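Local coordinates for enoyl-CoA Hydratase (Thermus thermophilus, PDB 1UIY), which probably catalyses the reversible hydration of (2E)-enoyl-CoA to (3S)-3-hydroxyacyl-CoA, the hydration step of fatty acid beta-oxidation, as a homohexamer, at residues Ala34-Glu39 with Phe87-Thr92; Phe56-Asp61 with Pro104-Gly109; Glu124-Tyr129 with Gly161-Ala166; Ala199-Arg204 with Thr235-Glu240. One frame throughout, in Å; residues are numbered along the deposited sequence.

Contact 1 (Ala34-Glu39 with Phe87-Thr92); sequences ALDDLE and FHRVYT
Arg89 stretches from helix 73-92 to helix 25-40 and hands its guanidinium to Glu39. The main bond runs from Arg89 NH2 to Glu39 OE1 at 2.6 Å, fairly straight and within the guanidinium plane. OE1 takes it on its anti lone pair, the one turned away from OE2. Arg89 NH1 adds a weak bond to that same oxygen, at 3.1 Å, so a single carboxylate oxygen is gripped by both terminal nitrogens. The two flat groups are turned 65° against each other, which is not the coplanar pairing of two oxygens with two nitrogens. Asp36 gives the cation a second, looser partner: its OD1 lies near the guanidinium plane but 3.9 Å from Arg89 NH2, a long salt bridge.

Arg89 leaves its helix with CG anti to the backbone N (chi1 175°) and bends at chi2. Here Leu35 slides past it in the opposite direction, with Leu35 CD1 4.0 Å from Arg89 CG. The same methyl meets Val90 CG2 at 4.2 Å, an apolar contact beside the aliphatic start of the arginine.

Other polar atoms find partners nearby. Leu35 O accepts from the Tyr93 hydroxyl, Leu38 O from Lys95 NZ, and His88 NE2 bonds to Glu219 of a second subunit. With axes 11.7 Å apart and 27° from parallel, the helices are too widely spaced for close backbone packing; the long arginine spans the gap, completing an Asp36-Glu39-Arg89 salt-bridge network between two helices of the crotonase fold.

Contact 2 (Phe56-Asp61 with Pro104-Gly109); sequences FSAGAD and PAVAGG
Ser57 and Ala105 form a single beta bridge, tying the loop after strand 46-51 to the short strand 105-106 of a crotonase fold. In this family the oxyanion hole is built from backbone N-H groups of two such regions, and the position of these segments is consistent with that site; the side chain of Val106 is about 7 Å from that of the inferred active-site residue Glu131.

Backbone hydrogen bonds come first. Pro104 O accepts two of them, from Phe56 N at 3.0 Å and from Ser57 N at 3.1 Å. The Ser57 donor lies in the carbonyl plane, whereas the Phe56 donor is tilted 29° from it. In return Val106 N donates to Ser57 O. That oxygen is also approached by two CA-H groups, of Ala105 and of Gly109; having no side chain, Gly109 can turn its CA to this carbonyl.

Apolar contacts flank the bridge. Ala58 CB points at the opposite segment and rests 3.7 Å from Val106 CB, with Pro104 CB further off. Phe56 CD2 lies 4.1 Å from Ala105 CB, while Gly109 O sits at the edge of the ring, near its plane. Leu112 and Ala113 of helix 108-114 also touch this phenyl group.

Ser57 OG carries the polar side-chain contacts and one carbon contact. With OG anti to the backbone N (chi1 -174°), the hydroxyl is placed beside Gly109, 3.4 Å from Gly109 CA, and is hydrogen-bonded to Asn21 O. A water donates to Ser57 OG at 2.9 Å and accepts a weak bond from Gly109 N at 3.5 Å.

Contact 3 (Glu124-Tyr129 with Gly161-Ala166); sequences EARLGY and GRLVEA
Gly161, with positive phi just past a helix, brings its CA to 3.2 Å from Tyr129 O, a CA-H...O contact. Arg162 starts its side chain away from residues 124-129, and its guanidinium forms salt bridges with Asp156 and Glu168. Leu163 then lies across Arg126 at about a right angle, its CB 3.8 Å from Arg126 CD, while Leu163 CD2 packs against the bare CA of Gly128.

Val164 faces Leu127 as an antiparallel hydrogen-bonded pair. Val164 N donates to Leu127 O at 2.6 Å, nearly along the C=O axis, and Leu127 N returns a bond to Val164 O at 3.1 Å. Both side chains lie on one sheet face, opposite to that of Arg126 and Glu165; there Val164 CG2 comes 4.2 Å from Leu127 CB. Glu165, in a non-hydrogen-bonded pair with Arg126, lays its CG over one face of the Arg126 guanidinium; the two groups form a salt bridge whose exact geometry is doubtful.

Ala166 leads on into helix 166-172. Strand 163-165 is one edge of a small three-stranded sheet within the chain, with 126-128 in the middle and 105-106 at the other edge; Leu157 of helix 151-160 and Ala110 of helix 108-114 press on Val164 and Leu127 respectively.

Contact 4 (Ala199-Arg204 with Thr235-Glu240); sequences APTSLR and TGDLAE
Asp237 supplies the flat group, a carboxylate pushed against the first turn of helix 200-212. Thr201 occupies one of its faces: Thr201 OG1 stands above the plane, 3.4 Å from Asp237 CG, and the backbone N of Thr201 comes in from the same side. The Pro200 ring meets OD1 with its CD, which lies slightly to the other side of the carboxylate plane from Thr201; Ala199 CB is beside the Asp237 stem, 4.1 Å from Asp237 CB.

One hydrogen bond crosses the contact, from Thr201 N to Asp237 OD1 at 3.2 Å. The N-H points well at the oxygen (158°), yet it meets it from 48° out of the carboxylate plane. Pro200 N, though near, has no hydrogen to share. With CG anti to its own carbonyl carbon (chi1 -55°), the Asp237 carboxylate is carried toward the start of helix 200-212.

A side chain from one helix thus accepts a backbone N-H at the start of another, with Ala199 in the N-cap position. The positive end of the helix dipole would probably favour a charged Asp237. Both helices belong to the C-terminal helical part of the crotonase fold, which in this family takes part in subunit association; here Ser202 OG bonds to Phe136 O of a third subunit.

Helix 236-246 has its own cap in Thr235, whose OG1 accepts a weak bond from Leu238 N at 3.5 Å and is also bonded to Val232 O. Thr235 and Thr201 reach toward each other tip to tip, their CG2 methyls 4.0 Å apart. Phe253 touches both Pro200 and Asp237.

In the fold
Contacts 2 and 3 are neighbours, their centres 11 Å apart, because strands 105-106 and 126-128 pair in the same small sheet: Ala105 N lies 2.9 Å from Arg126 O, and Ala107 N 2.7 Å from Gly128 O, both probable hydrogen bonds. Both contacts lie close to the inferred active-site residue Glu131, whose side chain is about 4 Å from that of Tyr129. Contact 1 abuts contact 2 through Phe87 CZ, 3.8 Å from Gly108 O, and their segments alternate along the chain. Contact 4 is far from contacts 2 and 3, with centres about 37 Å away across the chain's centre, where it faces other subunits, but its nearest atoms come within about 7 Å of contact 1 without touching.

Contact 1 (Ala34-Glu39 with Phe87-Thr92)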
loop_
_atom_site.group_PDB
_atom_site.type_symbol
_atom_site.label_atom_id
_atom_site.label_comp_id
_atom_site.label_asym_id
_atom_site.label_seq_id
_atom_site.Cartn_x
_atom_site.Cartn_y
_atom_site.Cartn_z
ATOM N N ALA A 34 1.729 -30.968 -12.605
ATOM C CA ALA A 34 2.645 -31.609 -11.671
ATOM C C ALA A 34 2.504 -31.002 -10.279
ATOM O O ALA A 34 2.231 -31.710 -9.305
ATOM C CB ALA A 34 4.074 -31.455 -12.155
ATOM N N LEU A 35 2.691 -29.684 -10.199
ATOM C CA LEU A 35 2.595 -28.966 -8.935
ATOM C C LEU A 35 1.321 -29.315 -8.188
ATOM O O LEU A 35 1.308 -29.367 -6.962
ATOM C CB LEU A 35 2.678 -27.459 -9.184
ATOM C CG LEU A 35 4.032 -27.000 -9.741
ATOM C CD1 LEU A 35 3.965 -25.555 -10.184
ATOM C CD2 LEU A 35 5.099 -27.186 -8.678
ATOM N N ASP A 36 0.249 -29.568 -8.923
ATOM C CA ASP A 36 -1.012 -29.938 -8.292
ATOM C C ASP A 36 -0.888 -31.297 -7.637
ATOM O O ASP A 36 -1.099 -31.435 -6.435
ATOM C CB ASP A 36 -2.131 -29.959 -9.326
ATOM C CG ASP A 36 -2.436 -28.585 -9.851
ATOM O OD1 ASP A 36 -1.469 -27.820 -10.056
ATOM O OD2 ASP A 36 -3.625 -28.265 -10.058
ATOM N N ASP A 37 -0.546 -32.302 -8.433
ATOM C CA ASP A 37 -0.377 -33.649 -7.919
ATOM C C ASP A 37 0.549 -33.556 -6.710
ATOM O O ASP A 37 0.179 -33.918 -5.591
ATOM C CB ASP A 37 0.261 -34.545 -8.984
ATOM C CG ASP A 37 -0.561 -34.622 -10.263
ATOM O OD1 ASP A 37 -0.024 -35.110 -11.281
ATOM O OD2 ASP A 37 -1.740 -34.202 -10.257
ATOM N N LEU A 38 1.750 -33.042 -6.947
ATOM C CA LEU A 38 2.750 -32.897 -5.906
ATOM C C LEU A 38 2.264 -32.129 -4.678
ATOM O O LEU A 38 2.714 -32.390 -3.564
ATOM C CB LEU A 38 3.986 -32.227 -6.491
ATOM C CG LEU A 38 4.666 -33.038 -7.594
ATOM C CD1 LEU A 38 5.530 -32.136 -8.453
ATOM C CD2 LEU A 38 5.483 -34.151 -6.966
ATOM N N GLU A 39 1.350 -31.184 -4.862
ATOM C CA GLU A 39 0.869 -30.440 -3.706
ATOM C C GLU A 39 -0.086 -31.320 -2.918
ATOM O O GLU A 39 -0.243 -31.154 -1.705
ATOM C CB GLU A 39 0.135 -29.161 -4.116
ATOM C CG GLU A 39 0.079 -28.137 -2.986
ATOM C CD GLU A 39 -1.161 -27.258 -3.010
ATOM O OE1 GLU A 39 -1.526 -26.738 -4.084
ATOM O OE2 GLU A 39 -1.768 -27.073 -1.935
ATOM N N PHE A 87 3.906 -18.394 -13.141
ATOM C CA PHE A 87 4.818 -17.695 -12.245
ATOM C C PHE A 87 4.205 -17.617 -10.856
ATOM O O PHE A 87 4.804 -18.029 -9.865
ATOM C CB PHE A 87 5.066 -16.280 -12.752
ATOM C CG PHE A 87 6.129 -16.187 -13.793
ATOM C CD1 PHE A 87 7.353 -15.601 -13.491
ATOM C CD2 PHE A 87 5.922 -16.693 -15.072
ATOM C CE1 PHE A 87 8.364 -15.519 -14.451
ATOM C CE2 PHE A 87 6.925 -16.619 -16.044
ATOM C CZ PHE A 87 8.146 -16.031 -15.733
ATOM N N HIS A 88 2.994 -17.091 -10.789
ATOM C CA HIS A 88 2.326 -16.954 -9.512
ATOM C C HIS A 88 2.208 -18.283 -8.789
ATOM O O HIS A 88 2.560 -18.389 -7.611
ATOM C CB HIS A 88 0.948 -16.348 -9.707
ATOM C CG HIS A 88 0.223 -16.086 -8.428
ATOM N ND1 HIS A 88 -0.521 -17.051 -7.786
ATOM C CD2 HIS A 88 0.128 -14.967 -7.673
ATOM C CE1 HIS A 88 -1.049 -16.536 -6.690
ATOM N NE2 HIS A 88 -0.671 -15.273 -6.599
ATOM N N ARG A 89 1.718 -19.297 -9.491
ATOM C CA ARG A 89 1.573 -20.610 -8.879
ATOM C C ARG A 89 2.877 -21.092 -8.256
ATOM O O ARG A 89 2.873 -21.676 -7.177
ATOM C CB ARG A 89 1.089 -21.624 -9.912
ATOM C CG ARG A 89 1.011 -23.044 -9.397
ATOM C CD ARG A 89 0.246 -23.148 -8.085
ATOM N NE ARG A 89 -0.128 -24.533 -7.822
ATOM C CZ ARG A 89 -0.551 -25.007 -6.653
ATOM N NH1 ARG A 89 -0.665 -24.212 -5.595
ATOM N NH2 ARG A 89 -0.857 -26.294 -6.546
ATOM N N VAL A 90 3.988 -20.839 -8.939
ATOM C CA VAL A 90 5.297 -21.255 -8.456
ATOM C C VAL A 90 5.735 -20.408 -7.266
ATOM O O VAL A 90 6.124 -20.931 -6.224
ATOM C CB VAL A 90 6.357 -21.144 -9.575
ATOM C CG1 VAL A 90 7.683 -21.724 -9.112
ATOM C CG2 VAL A 90 5.873 -21.872 -10.803
ATOM N N TYR A 91 5.659 -19.094 -7.423
ATOM C CA TYR A 91 6.053 -18.179 -6.356
ATOM C C TYR A 91 5.163 -18.360 -5.124
ATOM O O TYR A 91 5.580 -18.146 -3.991
ATOM C CB TYR A 91 5.953 -16.733 -6.870
ATOM C CG TYR A 91 6.697 -15.710 -6.036
ATOM C CD1 TYR A 91 6.011 -14.810 -5.208
ATOM C CD2 TYR A 91 8.087 -15.641 -6.071
ATOM C CE1 TYR A 91 6.700 -13.871 -4.437
ATOM C CE2 TYR A 91 8.780 -14.705 -5.308
ATOM C CZ TYR A 91 8.084 -13.830 -4.493
ATOM O OH TYR A 91 8.788 -12.942 -3.717
ATOM N N THR A 92 3.937 -18.787 -5.360
ATOM C CA THR A 92 2.955 -18.962 -4.310
ATOM C C THR A 92 2.871 -20.368 -3.745
ATOM O O THR A 92 2.233 -20.581 -2.717
ATOM C CB THR A 92 1.580 -18.524 -4.863
ATOM O OG1 THR A 92 1.501 -17.096 -4.814
ATOM C CG2 THR A 92 0.437 -19.133 -4.099
#

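Contact 2 (Phe56-Asp61 with Pro104-Gly109)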
loop_
_atom_site.group_PDB
_atom_site.type_symbol
_atom_site.label_atom_id
_atom_site.label_comp_id
_atom_site.label_asym_id
_atom_site.label_seq_id
_atom_site.Cartn_x
_atom_site.Cartn_y
_atom_site.Cartn_z
ATOM N N PHE A 56 18.586 -25.097 -18.206
ATOM C CA PHE A 56 17.506 -25.156 -17.232
ATOM C C PHE A 56 16.258 -24.759 -18.017
ATOM O O PHE A 56 15.255 -25.472 -18.028
ATOM C CB PHE A 56 17.747 -24.150 -16.100
ATOM C CG PHE A 56 16.597 -24.039 -15.130
ATOM C CD1 PHE A 56 16.463 -24.944 -14.080
ATOM C CD2 PHE A 56 15.632 -23.048 -15.291
ATOM C CE1 PHE A 56 15.386 -24.865 -13.207
ATOM C CE2 PHE A 56 14.552 -22.960 -14.423
ATOM C CZ PHE A 56 14.429 -23.871 -13.378
ATOM N N SER A 57 16.339 -23.609 -18.675
ATOM C CA SER A 57 15.245 -23.102 -19.494
ATOM C C SER A 57 15.724 -21.852 -20.214
ATOM O O SER A 57 15.874 -20.787 -19.610
ATOM C CB SER A 57 14.023 -22.778 -18.637
ATOM O OG SER A 57 12.928 -22.413 -19.459
ATOM N N ALA A 58 15.968 -21.997 -21.513
ATOM C CA ALA A 58 16.463 -20.901 -22.331
ATOM C C ALA A 58 16.463 -21.302 -23.791
ATOM O O ALA A 58 17.457 -21.820 -24.280
ATOM C CB ALA A 58 17.883 -20.543 -21.904
ATOM N N GLY A 59 15.360 -21.064 -24.491
ATOM C CA GLY A 59 15.312 -21.425 -25.895
ATOM C C GLY A 59 14.191 -20.759 -26.666
ATOM O O GLY A 59 13.034 -21.178 -26.585
ATOM N N ALA A 60 14.529 -19.727 -27.429
ATOM C CA ALA A 60 13.531 -19.011 -28.210
ATOM C C ALA A 60 12.533 -19.957 -28.857
ATOM O O ALA A 60 12.905 -20.812 -29.650
ATOM C CB ALA A 60 14.213 -18.168 -29.282
ATOM N N ASP A 61 11.263 -19.809 -28.504
ATOM C CA ASP A 61 10.226 -20.642 -29.090
ATOM C C ASP A 61 9.845 -19.997 -30.419
ATOM O O ASP A 61 8.914 -19.193 -30.490
ATOM C CB ASP A 61 9.007 -20.703 -28.169
ATOM C CG ASP A 61 7.923 -21.620 -28.700
ATOM O OD1 ASP A 61 7.416 -21.368 -29.814
ATOM O OD2 ASP A 61 7.580 -22.596 -28.000
ATOM N N PRO A 104 21.939 -22.878 -18.593
ATOM C CA PRO A 104 21.440 -21.527 -18.858
ATOM C C PRO A 104 19.953 -21.336 -18.587
ATOM O O PRO A 104 19.144 -22.240 -18.803
ATOM C CB PRO A 104 21.778 -21.323 -20.333
ATOM C CG PRO A 104 23.014 -22.148 -20.508
ATOM C CD PRO A 104 22.663 -23.406 -19.761
ATOM N N ALA A 105 19.608 -20.146 -18.104
ATOM C CA ALA A 105 18.220 -19.772 -17.824
ATOM C C ALA A 105 18.096 -18.352 -18.365
ATOM O O ALA A 105 18.651 -17.411 -17.792
ATOM C CB ALA A 105 17.940 -19.801 -16.322
ATOM N N VAL A 106 17.384 -18.204 -19.476
ATOM C CA VAL A 106 17.243 -16.906 -20.108
ATOM C C VAL A 106 15.796 -16.522 -20.356
ATOM O O VAL A 106 15.009 -17.325 -20.873
ATOM C CB VAL A 106 17.989 -16.878 -21.449
ATOM C CG1 VAL A 106 17.830 -15.523 -22.110
ATOM C CG2 VAL A 106 19.446 -17.176 -21.225
ATOM N N ALA A 107 15.471 -15.277 -19.999
ATOM C CA ALA A 107 14.124 -14.739 -20.148
ATOM C C ALA A 107 13.162 -15.624 -19.356
ATOM O O ALA A 107 13.429 -15.947 -18.199
ATOM C CB ALA A 107 13.733 -14.700 -21.621
ATOM N N GLY A 108 12.059 -16.018 -19.983
ATOM C CA GLY A 108 11.087 -16.862 -19.312
ATOM C C GLY A 108 11.660 -17.772 -18.235
ATOM O O GLY A 108 11.301 -17.664 -17.060
ATOM N N GLY A 109 12.556 -18.667 -18.631
ATOM C CA GLY A 109 13.149 -19.581 -17.676
ATOM C C GLY A 109 13.820 -18.869 -16.519
ATOM O O GLY A 109 13.732 -19.327 -15.378
HETATM O O HOH W 1 12.929 -20.458 -21.599
#

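Contact 3 (Glu124-Tyr129 with Gly161-Ala166)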
loop_
_atom_site.group_PDB
_atom_site.type_symbol
_atom_site.label_atom_id
_atom_site.label_comp_id
_atom_site.label_asym_id
_atom_site.label_seq_id
_atom_site.Cartn_x
_atom_site.Cartn_y
_atom_site.Cartn_z
ATOM N N GLU A 124 28.815 -23.104 -13.685
ATOM C CA GLU A 124 29.081 -22.738 -15.074
ATOM C C GLU A 124 27.846 -22.233 -15.812
ATOM O O GLU A 124 27.904 -21.931 -17.006
ATOM C CB GLU A 124 29.650 -23.938 -15.837
ATOM C CG GLU A 124 30.911 -24.530 -15.233
ATOM C CD GLU A 124 31.682 -25.379 -16.226
ATOM O OE1 GLU A 124 32.696 -25.992 -15.825
ATOM O OE2 GLU A 124 31.278 -25.427 -17.411
ATOM N N ALA A 125 26.730 -22.141 -15.102
ATOM C CA ALA A 125 25.495 -21.694 -15.717
ATOM C C ALA A 125 25.435 -20.187 -15.869
ATOM O O ALA A 125 26.235 -19.458 -15.283
ATOM C CB ALA A 125 24.310 -22.181 -14.900
ATOM N N ARG A 126 24.485 -19.734 -16.680
ATOM C CA ARG A 126 24.258 -18.314 -16.901
ATOM C C ARG A 126 22.776 -18.001 -16.686
ATOM O O ARG A 126 21.916 -18.884 -16.780
ATOM C CB ARG A 126 24.692 -17.897 -18.308
ATOM C CG ARG A 126 26.191 -17.703 -18.441
ATOM C CD ARG A 126 26.508 -16.434 -19.211
ATOM N NE ARG A 126 27.916 -16.055 -19.098
ATOM C CZ ARG A 126 28.409 -14.889 -19.514
ATOM N NH1 ARG A 126 27.611 -13.986 -20.073
ATOM N NH2 ARG A 126 29.701 -14.620 -19.370
ATOM N N LEU A 127 22.487 -16.739 -16.395
ATOM C CA LEU A 127 21.122 -16.300 -16.140
ATOM C C LEU A 127 20.965 -14.886 -16.675
ATOM O O LEU A 127 21.876 -14.073 -16.553
ATOM C CB LEU A 127 20.866 -16.313 -14.634
ATOM C CG LEU A 127 19.501 -15.931 -14.076
ATOM C CD1 LEU A 127 18.477 -16.990 -14.448
ATOM C CD2 LEU A 127 19.614 -15.798 -12.568
ATOM N N GLY A 128 19.814 -14.593 -17.268
ATOM C CA GLY A 128 19.600 -13.264 -17.798
ATOM C C GLY A 128 18.217 -13.013 -18.357
ATOM O O GLY A 128 17.562 -13.913 -18.886
ATOM N N TYR A 129 17.776 -11.766 -18.243
ATOM C CA TYR A 129 16.470 -11.368 -18.738
ATOM C C TYR A 129 16.699 -10.510 -19.971
ATOM O O TYR A 129 16.957 -9.314 -19.875
ATOM C CB TYR A 129 15.727 -10.603 -17.645
ATOM C CG TYR A 129 15.744 -11.356 -16.331
ATOM C CD1 TYR A 129 16.781 -11.176 -15.411
ATOM C CD2 TYR A 129 14.766 -12.305 -16.043
ATOM C CE1 TYR A 129 16.845 -11.927 -14.235
ATOM C CE2 TYR A 129 14.821 -13.067 -14.873
ATOM C CZ TYR A 129 15.862 -12.877 -13.974
ATOM O OH TYR A 129 15.934 -13.663 -12.841
ATOM N N GLY A 161 19.980 -6.315 -20.352
ATOM C CA GLY A 161 19.553 -7.617 -20.817
ATOM C C GLY A 161 20.705 -8.594 -20.810
ATOM O O GLY A 161 20.608 -9.666 -21.389
ATOM N N ARG A 162 21.799 -8.232 -20.146
ATOM C CA ARG A 162 22.971 -9.104 -20.097
ATOM C C ARG A 162 22.741 -10.388 -19.310
ATOM O O ARG A 162 21.758 -10.530 -18.587
ATOM C CB ARG A 162 24.183 -8.349 -19.522
ATOM C CG ARG A 162 24.072 -7.917 -18.067
ATOM C CD ARG A 162 25.129 -6.876 -17.721
ATOM N NE ARG A 162 25.126 -6.540 -16.297
ATOM C CZ ARG A 162 25.727 -7.261 -15.347
ATOM N NH1 ARG A 162 26.400 -8.366 -15.660
ATOM N NH2 ARG A 162 25.634 -6.891 -14.073
ATOM N N LEU A 163 23.645 -11.340 -19.480
ATOM C CA LEU A 163 23.543 -12.604 -18.775
ATOM C C LEU A 163 24.609 -12.581 -17.687
ATOM O O LEU A 163 25.780 -12.325 -17.958
ATOM C CB LEU A 163 23.776 -13.785 -19.733
ATOM C CG LEU A 163 22.859 -13.930 -20.963
ATOM C CD1 LEU A 163 23.158 -15.235 -21.671
ATOM C CD2 LEU A 163 21.402 -13.916 -20.561
ATOM N N VAL A 164 24.203 -12.820 -16.449
ATOM C CA VAL A 164 25.166 -12.815 -15.369
ATOM C C VAL A 164 25.660 -14.231 -15.148
ATOM O O VAL A 164 25.063 -15.185 -15.646
ATOM C CB VAL A 164 24.551 -12.243 -14.066
ATOM C CG1 VAL A 164 24.327 -10.751 -14.214
ATOM C CG2 VAL A 164 23.234 -12.929 -13.768
ATOM N N GLU A 165 26.763 -14.363 -14.418
ATOM C CA GLU A 165 27.334 -15.665 -14.134
ATOM C C GLU A 165 27.233 -15.977 -12.639
ATOM O O GLU A 165 27.135 -15.070 -11.807
ATOM C CB GLU A 165 28.784 -15.700 -14.619
ATOM C CG GLU A 165 28.939 -15.116 -16.027
ATOM C CD GLU A 165 30.227 -15.533 -16.737
ATOM O OE1 GLU A 165 30.303 -16.692 -17.213
ATOM O OE2 GLU A 165 31.157 -14.695 -16.823
ATOM N N ALA A 166 27.243 -17.266 -12.316
ATOM C CA ALA A 166 27.127 -17.746 -10.940
ATOM C C ALA A 166 27.743 -16.857 -9.868
ATOM O O ALA A 166 27.138 -16.629 -8.826
ATOM C CB ALA A 166 27.712 -19.150 -10.833
#

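Contact 4 (Ala199-Arg204 with Thr235-Glu240)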
loop_
_atom_site.group_PDB
_atom_site.type_symbol
_atom_site.label_atom_id
_atom_site.label_comp_id
_atom_site.label_asym_id
_atom_site.label_seq_id
_atom_site.Cartn_x
_atom_site.Cartn_y
_atom_site.Cartn_z
ATOM N N ALA A 199 9.444 -28.093 10.383
ATOM C CA ALA A 199 7.976 -28.139 10.493
ATOM C C ALA A 199 7.161 -27.688 9.280
ATOM O O ALA A 199 7.227 -26.526 8.861
ATOM C CB ALA A 199 7.540 -27.343 11.709
ATOM N N PRO A 200 6.352 -28.602 8.719
ATOM C CA PRO A 200 5.501 -28.334 7.548
ATOM C C PRO A 200 4.598 -27.117 7.762
ATOM O O PRO A 200 4.360 -26.334 6.846
ATOM C CB PRO A 200 4.695 -29.627 7.400
ATOM C CG PRO A 200 5.619 -30.661 7.953
ATOM C CD PRO A 200 6.170 -29.985 9.188
ATOM N N THR A 201 4.085 -26.977 8.977
ATOM C CA THR A 201 3.225 -25.858 9.315
ATOM C C THR A 201 4.039 -24.576 9.302
ATOM O O THR A 201 3.721 -23.629 8.580
ATOM C CB THR A 201 2.606 -26.046 10.712
ATOM O OG1 THR A 201 1.570 -27.035 10.646
ATOM C CG2 THR A 201 2.037 -24.747 11.227
ATOM N N SER A 202 5.099 -24.552 10.098
ATOM C CA SER A 202 5.955 -23.377 10.183
ATOM C C SER A 202 6.474 -22.894 8.832
ATOM O O SER A 202 6.619 -21.688 8.611
ATOM C CB SER A 202 7.136 -23.657 11.111
ATOM O OG SER A 202 6.681 -23.908 12.429
ATOM N N LEU A 203 6.748 -23.833 7.931
ATOM C CA LEU A 203 7.262 -23.491 6.612
ATOM C C LEU A 203 6.237 -22.742 5.765
ATOM O O LEU A 203 6.487 -21.636 5.286
ATOM C CB LEU A 203 7.707 -24.757 5.888
ATOM C CG LEU A 203 8.850 -25.549 6.527
ATOM C CD1 LEU A 203 9.129 -26.756 5.674
ATOM C CD2 LEU A 203 10.108 -24.690 6.644
ATOM N N ARG A 204 5.085 -23.362 5.579
ATOM C CA ARG A 204 4.016 -22.769 4.797
ATOM C C ARG A 204 3.769 -21.336 5.263
ATOM O O ARG A 204 3.891 -20.382 4.493
ATOM C CB ARG A 204 2.741 -23.596 4.982
ATOM C CG ARG A 204 1.637 -23.350 3.967
ATOM C CD ARG A 204 0.529 -24.348 4.216
ATOM N NE ARG A 204 1.091 -25.670 4.507
ATOM C CZ ARG A 204 0.588 -26.532 5.391
ATOM N NH1 ARG A 204 -0.505 -26.227 6.083
ATOM N NH2 ARG A 204 1.196 -27.695 5.602
ATOM N N THR A 235 -0.790 -25.430 17.042
ATOM C CA THR A 235 -0.626 -26.410 15.979
ATOM C C THR A 235 0.060 -27.680 16.449
ATOM O O THR A 235 0.933 -27.645 17.324
ATOM C CB THR A 235 0.211 -25.835 14.841
ATOM O OG1 THR A 235 1.540 -25.591 15.317
ATOM C CG2 THR A 235 -0.402 -24.520 14.340
ATOM N N GLY A 236 -0.328 -28.801 15.851
ATOM C CA GLY A 236 0.274 -30.071 16.213
ATOM C C GLY A 236 1.791 -30.087 16.091
ATOM O O GLY A 236 2.488 -30.508 17.018
ATOM N N ASP A 237 2.312 -29.623 14.957
ATOM C CA ASP A 237 3.753 -29.607 14.746
ATOM C C ASP A 237 4.480 -28.948 15.903
ATOM O O ASP A 237 5.561 -29.386 16.286
ATOM C CB ASP A 237 4.107 -28.879 13.453
ATOM C CG ASP A 237 3.395 -29.451 12.244
ATOM O OD1 ASP A 237 3.959 -29.360 11.131
ATOM O OD2 ASP A 237 2.268 -29.973 12.403
ATOM N N LEU A 238 3.905 -27.888 16.461
ATOM C CA LEU A 238 4.559 -27.234 17.584
ATOM C C LEU A 238 4.527 -28.195 18.755
ATOM O O LEU A 238 5.521 -28.345 19.475
ATOM C CB LEU A 238 3.852 -25.938 17.974
ATOM C CG LEU A 238 4.632 -25.135 19.017
ATOM C CD1 LEU A 238 6.027 -24.840 18.480
ATOM C CD2 LEU A 238 3.905 -23.847 19.348
ATOM N N ALA A 239 3.374 -28.841 18.944
ATOM C CA ALA A 239 3.206 -29.811 20.018
ATOM C C ALA A 239 4.241 -30.908 19.797
ATOM O O ALA A 239 5.022 -31.222 20.693
ATOM C CB ALA A 239 1.800 -30.396 19.995
ATOM N N GLU A 240 4.252 -31.471 18.590
ATOM C CA GLU A 240 5.198 -32.521 18.243
ATOM C C GLU A 240 6.633 -32.099 18.513
ATOM O O GLU A 240 7.378 -32.798 19.187
ATOM C CB GLU A 240 5.062 -32.888 16.766
ATOM C CG GLU A 240 6.181 -33.771 16.240
ATOM C CD GLU A 240 6.413 -35.004 17.094
ATOM O OE1 GLU A 240 5.490 -35.843 17.217
ATOM O OE2 GLU A 240 7.527 -35.131 17.645
#